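Local coordinates for amine oxidase domain-containing protein (Pyrococcus furiosus, PDB 3NRN) that is probably an oxidoreductase of the flavin-containing amine oxidase type and binds adenosine monophosphate in the crystal, at residues F39-Y44 against G187-I192; I57-D62 against E388-A393. All coordinates share one frame; numbering follows the deposited sequence.

Interaction 1. Residues F39-Y44 against G187-I192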
loop_
_atom_site.group_PDB
_atom_site.type_symbol
_atom_site.label_atom_id
_atom_site.label_comp_id
_atom_site.label_asym_id
_atom_site.label_seq_id
_atom_site.Cartn_x
_atom_site.Cartn_y
_atom_site.Cartn_z
ATOM N N PHE A 39 -4.818 3.454 -6.623
ATOM C CA PHE A 39 -4.864 2.009 -6.762
ATOM C C PHE A 39 -5.720 1.608 -7.964
ATOM O O PHE A 39 -6.663 0.835 -7.830
ATOM C CB PHE A 39 -5.430 1.367 -5.493
ATOM C CG PHE A 39 -5.214 -0.116 -5.415
ATOM C CD1 PHE A 39 -3.951 -0.632 -5.142
ATOM C CD2 PHE A 39 -6.273 -1.002 -5.609
ATOM C CE1 PHE A 39 -3.743 -2.004 -5.058
ATOM C CE2 PHE A 39 -6.075 -2.378 -5.531
ATOM C CZ PHE A 39 -4.806 -2.878 -5.254
ATOM N N THR A 40 -5.399 2.148 -9.136
ATOM C CA THR A 40 -6.134 1.807 -10.350
ATOM C C THR A 40 -5.183 1.813 -11.554
ATOM O O THR A 40 -3.969 1.968 -11.386
ATOM C CB THR A 40 -7.323 2.775 -10.578
ATOM O OG1 THR A 40 -8.171 2.248 -11.602
ATOM C CG2 THR A 40 -6.842 4.154 -10.987
ATOM N N ASN A 41 -5.714 1.643 -12.761
ATOM C CA ASN A 41 -4.857 1.593 -13.945
ATOM C C ASN A 41 -4.608 2.907 -14.670
ATOM O O ASN A 41 -5.427 3.828 -14.641
ATOM C CB ASN A 41 -5.403 0.568 -14.936
ATOM C CG ASN A 41 -5.258 -0.848 -14.434
ATOM O OD1 ASN A 41 -4.995 -1.074 -13.253
ATOM N ND2 ASN A 41 -5.442 -1.817 -15.327
ATOM N N LEU A 42 -3.452 2.973 -15.321
ATOM C CA LEU A 42 -3.055 4.147 -16.077
ATOM C C LEU A 42 -2.622 3.725 -17.478
ATOM O O LEU A 42 -1.461 3.376 -17.695
ATOM C CB LEU A 42 -1.894 4.863 -15.378
ATOM C CG LEU A 42 -1.302 6.073 -16.112
ATOM C CD1 LEU A 42 -2.307 7.226 -16.132
ATOM C CD2 LEU A 42 -0.022 6.501 -15.420
ATOM N N PRO A 43 -3.562 3.723 -18.441
ATOM C CA PRO A 43 -3.240 3.340 -19.819
ATOM C C PRO A 43 -2.112 4.248 -20.298
ATOM O O PRO A 43 -2.168 5.460 -20.103
ATOM C CB PRO A 43 -4.549 3.599 -20.560
ATOM C CG PRO A 43 -5.587 3.312 -19.509
ATOM C CD PRO A 43 -5.000 4.018 -18.302
ATOM N N TYR A 44 -1.090 3.670 -20.917
ATOM C CA TYR A 44 0.039 4.473 -21.367
ATOM C C TYR A 44 0.867 3.792 -22.447
ATOM O O TYR A 44 1.563 2.806 -22.184
ATOM C CB TYR A 44 0.947 4.795 -20.177
ATOM C CG TYR A 44 2.059 5.773 -20.486
ATOM C CD1 TYR A 44 1.792 7.133 -20.662
ATOM C CD2 TYR A 44 3.382 5.344 -20.584
ATOM C CE1 TYR A 44 2.819 8.041 -20.921
ATOM C CE2 TYR A 44 4.410 6.236 -20.843
ATOM C CZ TYR A 44 4.125 7.584 -21.008
ATOM O OH TYR A 44 5.150 8.472 -21.247
ATOM N N GLY A 187 -4.642 -5.959 -13.262
ATOM C CA GLY A 187 -4.040 -4.824 -12.582
ATOM C C GLY A 187 -4.870 -4.349 -11.403
ATOM O O GLY A 187 -5.869 -4.978 -11.050
ATOM N N CYS A 188 -4.463 -3.238 -10.796
ATOM C CA CYS A 188 -5.176 -2.683 -9.650
ATOM C C CYS A 188 -6.643 -2.387 -9.964
ATOM O O CYS A 188 -7.510 -2.553 -9.108
ATOM C CB CYS A 188 -4.504 -1.390 -9.170
ATOM S SG CYS A 188 -2.826 -1.581 -8.518
ATOM N N LYS A 189 -6.919 -1.940 -11.184
ATOM C CA LYS A 189 -8.289 -1.610 -11.572
ATOM C C LYS A 189 -9.275 -2.762 -11.383
ATOM O O LYS A 189 -10.474 -2.533 -11.166
ATOM C CB LYS A 189 -8.333 -1.133 -13.026
ATOM C CG LYS A 189 -9.668 -0.482 -13.420
ATOM C CD LYS A 189 -9.582 0.200 -14.791
ATOM C CE LYS A 189 -10.902 0.869 -15.181
ATOM N NZ LYS A 189 -12.027 -0.110 -15.208
ATOM N N ALA A 190 -8.780 -3.996 -11.458
ATOM C CA ALA A 190 -9.650 -5.159 -11.299
ATOM C C ALA A 190 -10.333 -5.097 -9.937
ATOM O O ALA A 190 -11.517 -5.391 -9.802
ATOM C CB ALA A 190 -8.846 -6.446 -11.422
ATOM N N VAL A 191 -9.577 -4.694 -8.927
ATOM C CA VAL A 191 -10.122 -4.591 -7.586
ATOM C C VAL A 191 -11.142 -3.457 -7.498
ATOM O O VAL A 191 -12.219 -3.605 -6.914
ATOM C CB VAL A 191 -8.990 -4.343 -6.583
ATOM C CG1 VAL A 191 -9.557 -3.992 -5.218
ATOM C CG2 VAL A 191 -8.121 -5.585 -6.501
ATOM N N ILE A 192 -10.790 -2.325 -8.086
ATOM C CA ILE A 192 -11.649 -1.160 -8.075
ATOM C C ILE A 192 -12.987 -1.448 -8.746
ATOM O O ILE A 192 -14.036 -1.068 -8.228
ATOM C CB ILE A 192 -10.973 0.021 -8.795
ATOM C CG1 ILE A 192 -9.619 0.327 -8.139
ATOM C CG2 ILE A 192 -11.897 1.227 -8.781
ATOM C CD1 ILE A 192 -9.686 0.675 -6.656
#

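Interaction 2. Residues I57-D62 against E388-A393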
loop_
_atom_site.group_PDB
_atom_site.type_symbol
_atom_site.label_atom_id
_atom_site.label_comp_id
_atom_site.label_asym_id
_atom_site.label_seq_id
_atom_site.Cartn_x
_atom_site.Cartn_y
_atom_site.Cartn_z
ATOM N N ILE A 57 -0.073 -7.148 -4.435
ATOM C CA ILE A 57 -0.506 -7.042 -3.052
ATOM C C ILE A 57 0.657 -7.618 -2.243
ATOM O O ILE A 57 1.154 -8.691 -2.560
ATOM C CB ILE A 57 -1.812 -7.849 -2.837
ATOM C CG1 ILE A 57 -2.913 -7.261 -3.728
ATOM C CG2 ILE A 57 -2.221 -7.831 -1.366
ATOM C CD1 ILE A 57 -4.227 -8.035 -3.712
ATOM N N PRO A 58 1.112 -6.907 -1.194
ATOM C CA PRO A 58 2.234 -7.361 -0.361
ATOM C C PRO A 58 2.204 -8.812 0.128
ATOM O O PRO A 58 3.239 -9.482 0.165
ATOM C CB PRO A 58 2.240 -6.357 0.792
ATOM C CG PRO A 58 1.711 -5.108 0.149
ATOM C CD PRO A 58 0.555 -5.651 -0.670
ATOM N N HIS A 59 1.032 -9.303 0.508
ATOM C CA HIS A 59 0.936 -10.673 0.998
ATOM C C HIS A 59 0.056 -11.540 0.109
ATOM O O HIS A 59 -0.475 -12.558 0.546
ATOM C CB HIS A 59 0.425 -10.664 2.443
ATOM C CG HIS A 59 1.333 -9.942 3.389
ATOM N ND1 HIS A 59 2.568 -10.435 3.754
ATOM C CD2 HIS A 59 1.215 -8.735 3.996
ATOM C CE1 HIS A 59 3.173 -9.562 4.541
ATOM N NE2 HIS A 59 2.373 -8.522 4.702
ATOM N N GLY A 60 -0.097 -11.118 -1.142
ATOM C CA GLY A 60 -0.889 -11.865 -2.103
ATOM C C GLY A 60 -2.291 -12.294 -1.703
ATOM O O GLY A 60 -3.120 -11.491 -1.263
ATOM N N GLU A 61 -2.543 -13.586 -1.862
ATOM C CA GLU A 61 -3.841 -14.194 -1.581
ATOM C C GLU A 61 -4.090 -14.444 -0.105
ATOM O O GLU A 61 -5.206 -14.786 0.292
ATOM C CB GLU A 61 -3.932 -15.552 -2.285
ATOM C CG GLU A 61 -3.075 -15.692 -3.542
ATOM C CD GLU A 61 -2.938 -17.139 -4.008
ATOM O OE1 GLU A 61 -2.184 -17.380 -4.978
ATOM O OE2 GLU A 61 -3.580 -18.036 -3.407
ATOM N N ASP A 62 -3.052 -14.256 0.700
ATOM C CA ASP A 62 -3.118 -14.567 2.120
ATOM C C ASP A 62 -3.307 -13.465 3.149
ATOM O O ASP A 62 -3.587 -13.758 4.310
ATOM C CB ASP A 62 -1.856 -15.346 2.480
ATOM C CG ASP A 62 -1.527 -16.407 1.451
ATOM O OD1 ASP A 62 -2.368 -17.307 1.247
ATOM O OD2 ASP A 62 -0.439 -16.331 0.847
ATOM N N GLU A 388 1.806 -1.470 3.100
ATOM C CA GLU A 388 1.076 -0.861 1.988
ATOM C C GLU A 388 -0.432 -1.157 1.935
ATOM O O GLU A 388 -1.135 -0.909 2.908
ATOM C CB GLU A 388 1.729 -1.255 0.660
ATOM C CG GLU A 388 1.325 -0.357 -0.491
ATOM C CD GLU A 388 1.386 -1.067 -1.820
ATOM O OE1 GLU A 388 0.953 -2.237 -1.869
ATOM O OE2 GLU A 388 1.843 -0.455 -2.810
ATOM N N VAL A 389 -0.929 -1.695 0.817
ATOM C CA VAL A 389 -2.366 -1.952 0.692
ATOM C C VAL A 389 -2.917 -2.990 1.663
ATOM O O VAL A 389 -4.086 -2.928 2.037
ATOM C CB VAL A 389 -2.783 -2.307 -0.769
ATOM C CG1 VAL A 389 -2.548 -1.103 -1.662
ATOM C CG2 VAL A 389 -2.012 -3.511 -1.288
ATOM N N ASP A 390 -2.098 -3.949 2.074
ATOM C CA ASP A 390 -2.582 -4.902 3.059
ATOM C C ASP A 390 -2.734 -4.078 4.342
ATOM O O ASP A 390 -3.639 -4.310 5.143
ATOM C CB ASP A 390 -1.592 -6.060 3.251
ATOM C CG ASP A 390 -1.853 -7.218 2.284
ATOM O OD1 ASP A 390 -2.962 -7.796 2.319
ATOM O OD2 ASP A 390 -0.954 -7.549 1.492
ATOM N N GLY A 391 -1.845 -3.100 4.515
ATOM C CA GLY A 391 -1.912 -2.227 5.676
ATOM C C GLY A 391 -3.185 -1.397 5.618
ATOM O O GLY A 391 -3.830 -1.135 6.640
ATOM N N ILE A 392 -3.556 -0.975 4.415
ATOM C CA ILE A 392 -4.769 -0.194 4.237
ATOM C C ILE A 392 -5.977 -1.042 4.641
ATOM O O ILE A 392 -6.847 -0.581 5.382
ATOM C CB ILE A 392 -4.920 0.263 2.769
ATOM C CG1 ILE A 392 -3.869 1.336 2.460
ATOM C CG2 ILE A 392 -6.339 0.783 2.516
ATOM C CD1 ILE A 392 -3.916 1.864 1.038
ATOM N N ALA A 393 -6.016 -2.282 4.154
ATOM C CA ALA A 393 -7.107 -3.207 4.465
ATOM C C ALA A 393 -7.183 -3.476 5.968
ATOM O O ALA A 393 -8.267 -3.574 6.539
ATOM C CB ALA A 393 -6.912 -4.512 3.709
HETATM O O HOH W 1 -3.594 -9.854 0.941
#

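Interaction 1. Residues F39-Y44 against G187-I192
Phe39 turns its CG anti to the backbone N (chi1 -166°), which brings the ring up to helix 188-200, while Cys188 carries SG beside its own backbone N (chi1 -65°) and lays it over that ring. The sulfur-aromatic contact is face-on but offset toward the rim: Cys188 SG is 3.6 Å from Phe39 CE1. Cys188 CB sits almost squarely above the ring centre, 3.9 Å from the centroid, adding a CH-pi contact on the face. The ring's edge meets the next turn of the helix, with Phe39 CE2 3.7 Å from Val191 CB and Phe39 CD2 3.9 Å from Ile192 CD1. Leu10, on the helix that follows the first strand of what looks like a Rossmann-type nucleotide-binding fold, touches both Phe39 and Val191, and neighbouring Arg38 binds AMP; the contact therefore packs helix 188-200 beside the nucleotide site. Two residues on, the chemistry turns polar. Asn41 OD1 accepts the N-H of Lys189 in the first turn of the helix, at 3.0 Å between Asn41 OD1 and Lys189 N, with the donor well above the amide plane. Asn41 ND2 bonds to Gly186 O and Gln48 OE1, so the amide is held at both ends. Lys189 lies alongside Thr40, its CG 3.6 Å from Thr40 OG1, before its ammonium reaches a salt bridge with Asp193.

Interaction 2. Residues I57-D62 against E388-A393
Asp390 OD2 receives the backbone N-H of His59 at 2.8 Å from His59 N, a bond somewhat bent at 144° but meeting the oxygen nearly along its C-O axis. Apolar groups close in on the same oxygen, for Pro58 CD lies 3.2 Å from Asp390 OD2 and Ile57 CG2 comes in from another direction, its side chain roughly perpendicular to that of Asp390. The other carboxylate oxygen, Asp390 OD1, takes two hydrogen bonds, one from the backbone N of Leu65 and one from a water, 2.6 Å from Asp390 OD1, that also donates to Gly60 O and so bridges helix to loop. With both oxygens bonded, the buried carboxylate is fixed in rotation, and these donors would be expected to favour its charged form. The imidazole of His59 is tilted by 47° from the carboxylate plane; its own polar partner is Gly179 O, reached through ND1, and Trp178 packs against it edge-to-face. One helix residue earlier, Val389 CG2 presses on the proline ring at 3.4 Å from Pro58 CD, a tight carbon contact. Pro58 CG also faces Glu388, 3.6 Å from Glu388 OE1. Residues Ile57 to Gly60 form a type I beta turn, and the side chain of Asp390 braces this turn against the first turns of the C-terminal helix 388-402, which in flavin amine oxidases of this fold lies beside the dinucleotide site.

Both interactions are buried and both join a loop or strand from the early part of the chain to the first turns of a later helix, but the helices differ: 188-200 in interaction 1, 388-402 in interaction 2. Aromatic and sulfur packing dominates the first, with a single direct hydrogen bond at its polar end; in the second a carboxylate, a water and backbone groups do most of the work, and apolar contact is smaller. Interaction 2 lies nearer the centre of the chain. The two meet where Phe39 CE1 packs 3.7 Å from Val389 CG1, so that one ring touches both helices, close to the bound AMP.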